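Local coordinates for protein N-acetylneuraminic acid (Sialic acid) synthetase (Leptospira borgpetersenii serovar Hardjo-bovis, PDB 6NCS) that binds manganese and probably acts as a sialic acid synthase, making N-acylneuraminate-type sugars or their 9-phosphates, at residues I228-T233 and A253-E258; K212-P217 and I245-K250; L219-G224 and E260-I265. All blocks are in the same frame, centred on the assembly; numbering follows the deposited sequence. Where two conformers were deposited one is given.

Interaction 1 (I228-T233 and A253-E258); sequences IEKHYT and AKLVTE. With MN (manganese (II) ion), chain C.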
loop_
_atom_site.group_PDB
_atom_site.type_symbol
_atom_site.label_atom_id
_atom_site.label_comp_id
_atom_site.label_asym_id
_atom_site.label_seq_id
_atom_site.Cartn_x
_atom_site.Cartn_y
_atom_site.Cartn_z
ATOM N N ILE A 228 -3.447 13.129 -2.200
ATOM C CA ILE A 228 -2.012 13.308 -2.001
ATOM C C ILE A 228 -1.711 14.793 -2.069
ATOM O O ILE A 228 -2.110 15.467 -3.031
ATOM C CB ILE A 228 -1.171 12.553 -3.047
ATOM C CG1 ILE A 228 -1.313 11.039 -2.872
ATOM C CG2 ILE A 228 0.296 12.974 -2.950
ATOM C CD1 ILE A 228 -0.584 10.495 -1.621
ATOM N N GLU A 229 -1.001 15.297 -1.061
ATOM C CA GLU A 229 -0.489 16.658 -1.063
ATOM C C GLU A 229 1.034 16.589 -1.088
ATOM O O GLU A 229 1.633 15.819 -0.332
ATOM C CB GLU A 229 -0.981 17.433 0.166
ATOM C CG GLU A 229 -0.558 18.886 0.166
ATOM C CD GLU A 229 -1.077 19.639 1.376
ATOM O OE1 GLU A 229 -0.259 20.061 2.216
ATOM O OE2 GLU A 229 -2.306 19.799 1.492
ATOM N N LYS A 230 1.652 17.370 -1.967
ATOM C CA LYS A 230 3.102 17.357 -2.134
ATOM C C LYS A 230 3.580 18.782 -2.346
ATOM O O LYS A 230 3.022 19.497 -3.183
ATOM C CB LYS A 230 3.495 16.468 -3.327
ATOM C CG LYS A 230 4.970 16.489 -3.712
ATOM C CD LYS A 230 5.848 15.789 -2.687
ATOM C CE LYS A 230 7.325 16.138 -2.906
ATOM N NZ LYS A 230 8.197 15.539 -1.835
ATOM N N HIS A 231 4.590 19.208 -1.586
ATOM C CA HIS A 231 5.122 20.548 -1.800
ATOM C C HIS A 231 5.710 20.657 -3.200
ATOM O O HIS A 231 6.196 19.678 -3.775
ATOM C CB HIS A 231 6.186 20.896 -0.761
ATOM C CG HIS A 231 5.623 21.222 0.586
ATOM N ND1 HIS A 231 5.696 22.482 1.136
ATOM C CD2 HIS A 231 4.966 20.453 1.488
ATOM C CE1 HIS A 231 5.113 22.479 2.322
ATOM N NE2 HIS A 231 4.663 21.258 2.560
ATOM N N TYR A 232 5.686 21.872 -3.736
ATOM C CA TYR A 232 5.851 22.067 -5.165
ATOM C C TYR A 232 6.620 23.352 -5.434
ATOM O O TYR A 232 6.421 24.368 -4.758
ATOM C CB TYR A 232 4.462 22.063 -5.829
ATOM C CG TYR A 232 4.407 22.646 -7.215
ATOM C CD1 TYR A 232 5.119 22.071 -8.261
ATOM C CD2 TYR A 232 3.615 23.754 -7.488
ATOM C CE1 TYR A 232 5.069 22.609 -9.535
ATOM C CE2 TYR A 232 3.549 24.288 -8.766
ATOM C CZ TYR A 232 4.280 23.711 -9.782
ATOM O OH TYR A 232 4.222 24.243 -11.049
ATOM N N THR A 233 7.534 23.281 -6.399
ATOM C CA THR A 233 8.340 24.414 -6.834
ATOM C C THR A 233 8.510 24.305 -8.340
ATOM O O THR A 233 8.511 23.201 -8.888
ATOM C CB THR A 233 9.719 24.436 -6.147
ATOM O OG1 THR A 233 10.486 25.550 -6.622
ATOM C CG2 THR A 233 10.496 23.145 -6.426
ATOM N N ALA A 253 4.429 15.808 -12.402
ATOM C CA ALA A 253 3.748 15.092 -13.475
ATOM C C ALA A 253 3.930 13.589 -13.322
ATOM O O ALA A 253 3.003 12.813 -13.581
ATOM C CB ALA A 253 4.272 15.559 -14.831
ATOM N N LYS A 254 5.124 13.160 -12.913
ATOM C CA LYS A 254 5.347 11.739 -12.658
ATOM C C LYS A 254 4.532 11.253 -11.467
ATOM O O LYS A 254 4.025 10.124 -11.480
ATOM C CB LYS A 254 6.842 11.483 -12.439
ATOM C CG LYS A 254 7.229 10.037 -12.281
ATOM C CD LYS A 254 6.984 9.289 -13.581
ATOM C CE LYS A 254 8.162 8.412 -13.950
ATOM N NZ LYS A 254 7.958 7.809 -15.297
ATOM N N LEU A 255 4.395 12.087 -10.426
ATOM C CA LEU A 255 3.532 11.730 -9.302
ATOM C C LEU A 255 2.114 11.477 -9.777
ATOM O O LEU A 255 1.475 10.503 -9.365
ATOM C CB LEU A 255 3.547 12.840 -8.245
ATOM C CG LEU A 255 2.632 12.688 -7.026
ATOM C CD1 LEU A 255 2.968 11.439 -6.189
ATOM C CD2 LEU A 255 2.730 13.949 -6.164
ATOM N N VAL A 256 1.611 12.334 -10.662
ATOM C CA VAL A 256 0.251 12.170 -11.168
ATOM C C VAL A 256 0.121 10.865 -11.947
ATOM O O VAL A 256 -0.818 10.087 -11.733
ATOM C CB VAL A 256 -0.153 13.385 -12.024
ATOM C CG1 VAL A 256 -1.456 13.110 -12.765
ATOM C CG2 VAL A 256 -0.290 14.641 -11.128
ATOM N N THR A 257 1.038 10.613 -12.890
ATOM C CA THR A 257 0.845 9.441 -13.747
ATOM C C THR A 257 1.145 8.155 -12.993
ATOM O O THR A 257 0.519 7.116 -13.254
ATOM C CB THR A 257 1.699 9.515 -15.026
ATOM O OG1 THR A 257 3.091 9.578 -14.700
ATOM C CG2 THR A 257 1.318 10.736 -15.859
ATOM N N GLU A 258 2.089 8.199 -12.057
ATOM C CA GLU A 258 2.371 7.000 -11.279
ATOM C C GLU A 258 1.254 6.717 -10.284
ATOM O O GLU A 258 0.945 5.552 -10.022
ATOM C CB GLU A 258 3.719 7.134 -10.577
ATOM C CG GLU A 258 4.911 6.955 -11.539
ATOM C CD GLU A 258 5.051 5.517 -12.040
ATOM O OE1 GLU A 258 5.690 4.696 -11.348
ATOM O OE2 GLU A 258 4.528 5.210 -13.131
HETATM MN MN MN C . 3.344 21.049 4.328
HETATM O O HOH W 1 2.059 20.287 3.057
#

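Interaction 2 (K212-P217 and I245-K250); sequences KGIEIP and ISAEPK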
loop_
_atom_site.group_PDB
_atom_site.type_symbol
_atom_site.label_atom_id
_atom_site.label_comp_id
_atom_site.label_asym_id
_atom_site.label_seq_id
_atom_site.Cartn_x
_atom_site.Cartn_y
_atom_site.Cartn_z
ATOM N N LYS A 212 11.742 14.275 0.673
ATOM C CA LYS A 212 12.523 14.832 -0.422
ATOM C C LYS A 212 12.290 14.113 -1.753
ATOM O O LYS A 212 13.103 14.255 -2.670
ATOM C CB LYS A 212 14.014 14.808 -0.069
ATOM C CG LYS A 212 14.397 15.767 1.058
ATOM C CD LYS A 212 15.913 15.894 1.213
ATOM C CE LYS A 212 16.527 14.607 1.754
ATOM N NZ LYS A 212 17.933 14.796 2.235
ATOM N N GLY A 213 11.210 13.356 -1.888
ATOM C CA GLY A 213 10.937 12.739 -3.167
ATOM C C GLY A 213 9.464 12.453 -3.353
ATOM O O GLY A 213 8.618 12.933 -2.595
ATOM N N ILE A 214 9.159 11.646 -4.375
ATOM C CA ILE A 214 7.781 11.220 -4.588
ATOM C C ILE A 214 7.569 9.747 -4.287
ATOM O O ILE A 214 6.427 9.281 -4.362
ATOM C CB ILE A 214 7.278 11.547 -6.010
ATOM C CG1 ILE A 214 8.077 10.795 -7.075
ATOM C CG2 ILE A 214 7.266 13.046 -6.251
ATOM C CD1 ILE A 214 7.406 10.842 -8.447
ATOM N N GLU A 215 8.615 9.005 -3.923
ATOM C CA GLU A 215 8.411 7.587 -3.642
ATOM C C GLU A 215 7.470 7.389 -2.465
ATOM O O GLU A 215 6.587 6.531 -2.514
ATOM C CB GLU A 215 9.732 6.878 -3.372
ATOM C CG GLU A 215 9.526 5.367 -3.207
ATOM C CD GLU A 215 10.761 4.624 -2.748
ATOM O OE1 GLU A 215 11.474 5.123 -1.860
ATOM O OE2 GLU A 215 11.008 3.523 -3.283
ATOM N N ILE A 216 7.653 8.151 -1.384
ATOM C CA ILE A 216 6.800 7.967 -0.208
ATOM C C ILE A 216 5.338 8.295 -0.508
ATOM O O ILE A 216 4.465 7.481 -0.167
ATOM C CB ILE A 216 7.369 8.739 0.992
ATOM C CG1 ILE A 216 8.728 8.159 1.381
ATOM C CG2 ILE A 216 6.421 8.629 2.170
ATOM C CD1 ILE A 216 9.474 8.916 2.473
ATOM N N PRO A 217 5.000 9.417 -1.159
ATOM C CA PRO A 217 3.588 9.605 -1.546
ATOM C C PRO A 217 3.035 8.507 -2.464
ATOM O O PRO A 217 1.856 8.150 -2.342
ATOM C CB PRO A 217 3.581 10.989 -2.226
ATOM C CG PRO A 217 4.988 11.431 -2.339
ATOM C CD PRO A 217 5.799 10.641 -1.345
ATOM N N ILE A 245 12.068 20.026 0.171
ATOM C CA ILE A 245 11.017 19.009 0.167
ATOM C C ILE A 245 10.031 19.203 -0.979
ATOM O O ILE A 245 8.963 18.578 -0.981
ATOM C CB ILE A 245 10.275 18.958 1.511
ATOM C CG1 ILE A 245 9.580 20.291 1.808
ATOM C CG2 ILE A 245 11.221 18.569 2.639
ATOM C CD1 ILE A 245 8.501 20.169 2.863
ATOM N N SER A 246 10.362 20.031 -1.963
ATOM C CA SER A 246 9.422 20.368 -3.023
ATOM C C SER A 246 9.743 19.626 -4.316
ATOM O O SER A 246 10.906 19.492 -4.700
ATOM C CB SER A 246 9.416 21.873 -3.283
ATOM O OG SER A 246 8.932 22.573 -2.155
ATOM N N ALA A 247 8.693 19.160 -4.988
ATOM C CA ALA A 247 8.811 18.490 -6.275
ATOM C C ALA A 247 8.775 19.514 -7.399
ATOM O O ALA A 247 7.996 20.466 -7.356
ATOM C CB ALA A 247 7.664 17.492 -6.453
ATOM N N GLU A 248 9.616 19.319 -8.403
ATOM C CA GLU A 248 9.593 20.180 -9.581
ATOM C C GLU A 248 8.491 19.716 -10.533
ATOM O O GLU A 248 7.908 18.651 -10.346
ATOM C CB GLU A 248 10.978 20.186 -10.228
ATOM C CG GLU A 248 12.012 20.968 -9.410
ATOM C CD GLU A 248 13.386 20.958 -10.030
ATOM O OE1 GLU A 248 13.634 20.131 -10.938
ATOM O OE2 GLU A 248 14.220 21.783 -9.600
ATOM N N PRO A 249 8.151 20.515 -11.555
ATOM C CA PRO A 249 6.998 20.151 -12.403
ATOM C C PRO A 249 7.080 18.772 -13.044
ATOM O O PRO A 249 6.065 18.066 -13.081
ATOM C CB PRO A 249 6.990 21.261 -13.458
ATOM C CG PRO A 249 7.558 22.438 -12.744
ATOM C CD PRO A 249 8.645 21.873 -11.876
ATOM N N LYS A 250 8.242 18.369 -13.567
ATOM C CA LYS A 250 8.331 17.038 -14.161
ATOM C C LYS A 250 8.133 15.944 -13.115
ATOM O O LYS A 250 7.564 14.887 -13.421
ATOM C CB LYS A 250 9.676 16.872 -14.876
#

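Interaction 3 (L219-G224 and E260-I265); sequences LAVASG and ERIRKI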
loop_
_atom_site.group_PDB
_atom_site.type_symbol
_atom_site.label_atom_id
_atom_site.label_comp_id
_atom_site.label_asym_id
_atom_site.label_seq_id
_atom_site.Cartn_x
_atom_site.Cartn_y
_atom_site.Cartn_z
ATOM N N LEU A 219 3.990 5.287 -2.396
ATOM C CA LEU A 219 3.710 4.215 -1.450
ATOM C C LEU A 219 2.462 4.524 -0.632
ATOM O O LEU A 219 1.699 3.612 -0.294
ATOM C CB LEU A 219 4.919 3.976 -0.535
ATOM C CG LEU A 219 6.143 3.370 -1.236
ATOM C CD1 LEU A 219 7.358 3.384 -0.342
ATOM C CD2 LEU A 219 5.821 1.953 -1.696
ATOM N N ALA A 220 2.214 5.804 -0.342
ATOM C CA ALA A 220 1.015 6.149 0.416
ATOM C C ALA A 220 -0.245 5.833 -0.372
ATOM O O ALA A 220 -1.231 5.350 0.197
ATOM C CB ALA A 220 1.042 7.629 0.820
ATOM N N VAL A 221 -0.220 6.066 -1.690
ATOM C CA VAL A 221 -1.328 5.643 -2.552
ATOM C C VAL A 221 -1.526 4.136 -2.472
ATOM O O VAL A 221 -2.656 3.656 -2.329
ATOM C CB VAL A 221 -1.098 6.099 -4.006
ATOM C CG1 VAL A 221 -2.163 5.507 -4.920
ATOM C CG2 VAL A 221 -1.103 7.617 -4.100
ATOM N N ALA A 222 -0.437 3.360 -2.571
ATOM C CA ALA A 222 -0.585 1.911 -2.451
ATOM C C ALA A 222 -1.125 1.510 -1.083
ATOM O O ALA A 222 -1.822 0.494 -0.961
ATOM C CB ALA A 222 0.748 1.201 -2.718
ATOM N N SER A 223 -0.839 2.292 -0.050
ATOM C CA SER A 223 -1.333 1.971 1.280
ATOM C C SER A 223 -2.725 2.540 1.548
ATOM O O SER A 223 -3.200 2.462 2.684
ATOM C CB SER A 223 -0.349 2.455 2.343
ATOM O OG SER A 223 -0.430 3.856 2.504
ATOM N N GLY A 224 -3.382 3.109 0.541
ATOM C CA GLY A 224 -4.781 3.506 0.671
ATOM C C GLY A 224 -5.084 4.989 0.572
ATOM O O GLY A 224 -6.264 5.356 0.664
ATOM N N GLU A 260 -1.912 7.267 -10.899
ATOM C CA GLU A 260 -2.935 6.622 -11.709
ATOM C C GLU A 260 -2.566 5.169 -11.971
ATOM O O GLU A 260 -3.421 4.277 -11.914
ATOM C CB GLU A 260 -3.128 7.400 -13.013
ATOM C CG GLU A 260 -3.782 8.768 -12.790
ATOM C CD GLU A 260 -3.616 9.769 -13.946
ATOM O OE1 GLU A 260 -2.752 9.578 -14.837
ATOM O OE2 GLU A 260 -4.357 10.775 -13.945
ATOM N N ARG A 261 -1.284 4.909 -12.226
ATOM C CA ARG A 261 -0.856 3.546 -12.504
ATOM C C ARG A 261 -1.015 2.662 -11.277
ATOM O O ARG A 261 -1.490 1.526 -11.388
ATOM C CB ARG A 261 0.593 3.547 -13.010
ATOM C CG ARG A 261 1.091 2.174 -13.417
ATOM C CD ARG A 261 2.462 2.260 -14.080
ATOM N NE ARG A 261 3.511 2.549 -13.107
ATOM C CZ ARG A 261 4.153 1.610 -12.417
ATOM N NH1 ARG A 261 3.854 0.333 -12.610
ATOM N NH2 ARG A 261 5.099 1.944 -11.544
ATOM N N ILE A 262 -0.630 3.161 -10.093
ATOM C CA ILE A 262 -0.792 2.366 -8.875
ATOM C C ILE A 262 -2.272 2.146 -8.573
ATOM O O ILE A 262 -2.671 1.061 -8.136
ATOM C CB ILE A 262 -0.053 3.032 -7.698
ATOM C CG1 ILE A 262 1.455 2.957 -7.925
ATOM C CG2 ILE A 262 -0.411 2.363 -6.370
ATOM C CD1 ILE A 262 2.283 3.862 -6.974
ATOM N N ARG A 263 -3.114 3.148 -8.825
ATOM C CA ARG A 263 -4.548 2.943 -8.616
ATOM C C ARG A 263 -5.072 1.817 -9.490
ATOM O O ARG A 263 -5.906 1.017 -9.047
ATOM C CB ARG A 263 -5.332 4.224 -8.882
ATOM C CG ARG A 263 -5.704 4.971 -7.603
ATOM C CD ARG A 263 -6.491 4.070 -6.660
ATOM N NE ARG A 263 -6.896 4.727 -5.415
ATOM C CZ ARG A 263 -7.974 5.498 -5.284
ATOM N NH1 ARG A 263 -8.761 5.744 -6.326
ATOM N NH2 ARG A 263 -8.263 6.034 -4.105
ATOM N N LYS A 264 -4.591 1.730 -10.731
ATOM C CA LYS A 264 -5.014 0.633 -11.590
ATOM C C LYS A 264 -4.585 -0.700 -10.996
ATOM O O LYS A 264 -5.342 -1.670 -11.036
ATOM C CB LYS A 264 -4.447 0.794 -13.002
ATOM N N ILE A 265 -3.382 -0.745 -10.418
ATOM C CA ILE A 265 -2.864 -1.970 -9.820
ATOM C C ILE A 265 -3.672 -2.344 -8.582
ATOM O O ILE A 265 -3.919 -3.528 -8.319
ATOM C CB ILE A 265 -1.364 -1.786 -9.501
ATOM C CG1 ILE A 265 -0.550 -1.730 -10.795
ATOM C CG2 ILE A 265 -0.854 -2.890 -8.565
ATOM C CD1 ILE A 265 0.873 -1.149 -10.621
HETATM O O HOH W 2 -5.122 4.620 -2.854
#

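Interaction 1 (I228-T233 and A253-E258)
Leu255, on helix 249-266, lays CD2 against two side chains of strand 227-231, a worked example of how a TIM barrel seats a helix on its own strand: the strand is the last of the parallel barrel and the helix is the one that follows it. CD2 lies 3.9 Å from Lys230 CB and 4.1 Å from Ile228 CG2, so one methyl bridges the two strand residues that face the helix. Leu255 holds CG anti to its backbone N (chi1 176°), which carries the branched end off the helix surface onto the strand. Ile228 answers with CG2, and the two side chains cross obliquely. The same layer is completed by helix 215-222, where Leu218 touches Leu255 and Pro217 touches Ile228.

Lys230 plays two parts. Its CB and CG lie beside the leucine methyl, then the chain bends at chi2 (71°) and takes NZ away from the helix, to a hydrogen bond with Gly213 O and a salt bridge with Asp209. The apolar root thus belongs to the packing layer and the charge to the end of the barrel where the metal lies.

Between the two contact residues, Glu229 points away from the helix, and beyond them His231 reaches manganese through NE2 at 2.2 Å; His210 is another ligand. Lys125 forms a salt bridge with Glu229 OE2 and probably helps fix the carboxylate. The other oxygen serves as second shell to the metal: water 1, 2.0 Å from the manganese and probably polarised by it, donates a short hydrogen bond of 2.5 Å to Glu229 OE1.

Interaction 2 (K212-P217 and I245-K250)
The backbones of 212-217 and 245-250 come nearest at Lys212 and Ile245, whose CA atoms lie 4.5 Å apart. From there the two chains diverge, one entering helix 215-222 and the other running on to helix 249-266. Although the CB of Lys212 points away from the partner, Lys212 CG still lies 4.5 Å from Ile245 CG2, so a loose side-chain touch accompanies the meeting of main chains. The CG1-CD1 arm of Ile245 leads away, toward His210 and His231, the two histidines that hold the manganese, while CG2 stays near Lys212.

A second, apolar touch lies farther along: Ile214 CG2 meets Ala247 CB at 4.5 Å, a loose van der Waals contact. Ala247 points its methyl at the partner segment, while its backbone is hydrogen-bonded to His231 and Thr233, which fixes the 245-250 segment alongside the end of the last strand. Lys230 NZ adds a weak hydrogen bond to Ile245 O. Glu248 then takes the N-cap position of helix 249-266, its N bonded to Glu251 OE1.

Two neighbouring beta-alpha loops touching beside a metal site, each leading from a strand into the next helix, are characteristic of the catalytic face of a TIM barrel, formed at the C-terminal ends of its strands.

Interaction 3 (L219-G224 and E260-I265)
Branches set anti to the backbone N bring Val221 and Ile262 together: CG1 in the valine (chi1 173°) and CG2 in the isoleucine, whose chi1 of -68° takes CG1 to the side opposite the carbonyl carbon. Val221 CG1 and Ile262 CG2 meet at 3.9 Å. Ile262 CG2 also lies 4.0 Å from Ala222 CB and 3.9 Å from Ala222 N, resting against the backbone of the last turn of helix 215-222. With an alanine at this point the neighbouring TIM-barrel helices can lie close, the CA atoms of Ala222 and Ile262 being 6.4 Å apart.

Arg263 flanks this core, its CG 4.5 Å from Val221 CG1. Its guanidinium is held by Asn24 O at NH1 and, in plane at its edge, by water 2, which accepts from NE at 3.1 Å and donates to Val221 O at 2.7 Å. Ala222 also packs on Ala222 of the second subunit, and Arg261 forms salt bridges to Glu215 and Glu186 of that subunit.

Methyl packing of this kind is non-directional; direction comes from water 2, a polar link from Arg263 NE to the Val221 carbonyl, which takes a second bond from Gly224 N in the helix-ending Schellman motif.

How the interactions relate
Followed from the N terminus, the chain passes 212-217 and 219-224, which share helix 215-222, then strand residues 228-233, and then 245-250, 253-258 and 260-265, which lead into and along helix 249-266. Interaction 1 closes the shortest loop, with 19 residues between its segments, and is nested inside the 35-residue loop closed by interaction 3. Interaction 2, with 27 residues between its segments, crosses both. Interactions 1 and 2 lie side by side, their centres 6 Å apart, near the metal; the centres of interactions 1 and 3 lie about 13 Å apart, interaction 3 at the dimer side. Together they tie strand 227-231 and the loop before helix 249-266 to helices 215-222 and 249-266.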